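Long-range contact in Cap5O (Staphylococcus aureus, PDB 3OJL), which probably oxidises UDP-sugars with NAD as a UDP-glucose/GDP-mannose-type dehydrogenase in the synthesis of capsular polysaccharide: residues 79-84 with 113-118. Sequence-based numbering, arbitrary orientation.
Sequences TTPEAS and DSILPF
Phe118 and Pro81 account for most of the 273 Å² buried here, and the interface divides into a ring-over-backbone part and a proline-ring part. In the first, the Phe118 ring lies against the peptide linking Pro81 to Glu82. Pro81 O sits over one face, displaced toward the rim and 3.2 Å from Phe118 CZ, while Glu82 N lies over the middle of the same face, 4.2 Å above the plane. A chi1 of -47° sets CG anti to the carbonyl carbon of Phe118 and swings the ring onto this peptide. Ser114 O and Ile115 O approach the ring at its edge, in its plane. Farther along, Ala83 CB comes to 3.8 Å from Phe118 O. No hydrogen bond joins the two segments, so the contact rests on packing.

Residues 79-84 lie in the loop that leads from edge strand 75-78 past strands 36-40 and 13-17 to strand 86-89 of the Rossmann-type NAD-binding domain, and 113-118 runs from helix 106-115 into a 3-10 segment. Phe118 N is hydrogen-bonded to Ile115 O within that turn. This part of the chain lies close to the cofactor, the Ser114 side chain being about 5 Å from bound NAD; its OG is hydrogen-bonded to Ala111 O.

In the proline-ring part, Pro81 rests on a backbone carbonyl, its CG meeting Ser114 O at 3.4 Å. Its CB lies 3.7 Å from Ile115 CD1; although the Ile115 side chain leaves the backbone away from the loop, CG1 beside the backbone N (chi1 -72°) lets the delta methyl reach back. Pro81 CD approaches Phe118 CE2 at 3.9 Å, the two side chains crossing at about a right angle. Outside the two segments, Pro81 also packs on Thr15 and Val40 of strands 13-17 and 36-40, whereas the Glu82 carboxylate turns to a salt bridge with Lys13.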
loop_
_atom_site.group_PDB
_atom_site.type_symbol
_atom_site.label_atom_id
_atom_site.label_comp_id
_atom_site.label_asym_id
_atom_site.label_seq_id
_atom_site.Cartn_x
_atom_site.Cartn_y
_atom_site.Cartn_z
ATOM N N THR A 79 32.180 -28.383 -12.801
ATOM C CA THR A 79 31.435 -28.631 -11.563
ATOM C C THR A 79 32.299 -28.144 -10.398
ATOM O O THR A 79 31.863 -28.148 -9.250
ATOM C CB THR A 79 31.099 -30.117 -11.407
ATOM O OG1 THR A 79 32.269 -30.894 -11.704
ATOM C CG2 THR A 79 29.907 -30.550 -12.264
ATOM N N THR A 80 33.535 -27.740 -10.712
ATOM C CA THR A 80 34.558 -27.283 -9.772
ATOM C C THR A 80 34.920 -25.830 -10.081
ATOM O O THR A 80 35.321 -25.533 -11.221
ATOM C CB THR A 80 35.832 -28.142 -9.922
ATOM O OG1 THR A 80 35.496 -29.533 -10.033
ATOM C CG2 THR A 80 36.851 -27.893 -8.819
ATOM N N PRO A 81 34.849 -24.909 -9.089
ATOM C CA PRO A 81 35.257 -23.529 -9.369
ATOM C C PRO A 81 36.782 -23.441 -9.414
ATOM O O PRO A 81 37.478 -24.436 -9.190
ATOM C CB PRO A 81 34.648 -22.721 -8.202
ATOM C CG PRO A 81 33.898 -23.700 -7.347
ATOM C CD PRO A 81 34.432 -25.060 -7.680
ATOM N N GLU A 82 37.293 -22.262 -9.760
ATOM C CA GLU A 82 38.723 -21.965 -9.783
ATOM C C GLU A 82 38.915 -20.516 -9.435
ATOM O O GLU A 82 37.929 -19.771 -9.376
ATOM C CB GLU A 82 39.417 -22.378 -11.097
ATOM C CG GLU A 82 38.866 -21.728 -12.345
ATOM C CD GLU A 82 39.081 -22.491 -13.635
ATOM O OE1 GLU A 82 38.735 -23.696 -13.686
ATOM O OE2 GLU A 82 39.517 -21.853 -14.621
ATOM N N ALA A 83 40.165 -20.122 -9.144
ATOM C CA ALA A 83 40.495 -18.741 -8.792
ATOM C C ALA A 83 39.977 -17.789 -9.883
ATOM O O ALA A 83 40.146 -18.047 -11.077
ATOM C CB ALA A 83 41.999 -18.588 -8.606
ATOM N N SER A 84 39.233 -16.782 -9.462
ATOM C CA SER A 84 38.648 -15.783 -10.342
ATOM C C SER A 84 38.860 -14.426 -9.713
ATOM O O SER A 84 39.322 -14.345 -8.570
ATOM C CB SER A 84 37.153 -16.045 -10.529
ATOM O OG SER A 84 36.895 -17.102 -11.442
ATOM N N ASP A 113 30.869 -22.086 0.446
ATOM C CA ASP A 113 31.905 -23.034 0.869
ATOM C C ASP A 113 32.775 -23.489 -0.308
ATOM O O ASP A 113 33.998 -23.464 -0.195
ATOM C CB ASP A 113 31.308 -24.224 1.642
ATOM C CG ASP A 113 31.203 -23.979 3.136
ATOM O OD1 ASP A 113 31.921 -24.657 3.899
ATOM O OD2 ASP A 113 30.480 -23.041 3.534
ATOM N N SER A 114 32.150 -23.773 -1.460
ATOM C CA SER A 114 32.817 -24.191 -2.686
ATOM C C SER A 114 33.752 -23.101 -3.303
ATOM O O SER A 114 34.715 -23.441 -4.017
ATOM C CB SER A 114 31.785 -24.684 -3.692
ATOM O OG SER A 114 30.956 -23.627 -4.141
ATOM N N ILE A 115 33.468 -21.802 -3.004
ATOM C CA ILE A 115 34.226 -20.618 -3.458
ATOM C C ILE A 115 35.436 -20.342 -2.562
ATOM O O ILE A 115 36.499 -19.952 -3.038
ATOM C CB ILE A 115 33.244 -19.402 -3.560
ATOM C CG1 ILE A 115 32.294 -19.557 -4.747
ATOM C CG2 ILE A 115 33.914 -18.020 -3.571
ATOM C CD1 ILE A 115 32.922 -20.219 -6.037
ATOM N N LEU A 116 35.254 -20.569 -1.266
ATOM C CA LEU A 116 36.197 -20.318 -0.178
ATOM C C LEU A 116 37.668 -20.717 -0.417
ATOM O O LEU A 116 38.531 -19.841 -0.279
ATOM C CB LEU A 116 35.645 -20.897 1.139
ATOM C CG LEU A 116 35.323 -19.901 2.228
ATOM C CD1 LEU A 116 33.984 -19.285 2.010
ATOM C CD2 LEU A 116 35.399 -20.558 3.602
ATOM N N PRO A 117 37.998 -21.969 -0.832
ATOM C CA PRO A 117 39.413 -22.312 -1.006
ATOM C C PRO A 117 40.151 -21.638 -2.160
ATOM O O PRO A 117 41.390 -21.658 -2.160
ATOM C CB PRO A 117 39.387 -23.831 -1.127
ATOM C CG PRO A 117 38.074 -24.135 -1.692
ATOM C CD PRO A 117 37.141 -23.150 -1.068
ATOM N N PHE A 118 39.413 -21.038 -3.125
ATOM C CA PHE A 118 39.993 -20.363 -4.308
ATOM C C PHE A 118 40.090 -18.829 -4.179
ATOM O O PHE A 118 40.498 -18.144 -5.127
ATOM C CB PHE A 118 39.227 -20.741 -5.583
ATOM C CG PHE A 118 38.960 -22.218 -5.761
ATOM C CD1 PHE A 118 39.841 -23.017 -6.466
ATOM C CD2 PHE A 118 37.803 -22.799 -5.255
ATOM C CE1 PHE A 118 39.576 -24.374 -6.655
ATOM C CE2 PHE A 118 37.543 -24.154 -5.442
ATOM C CZ PHE A 118 38.432 -24.933 -6.138
#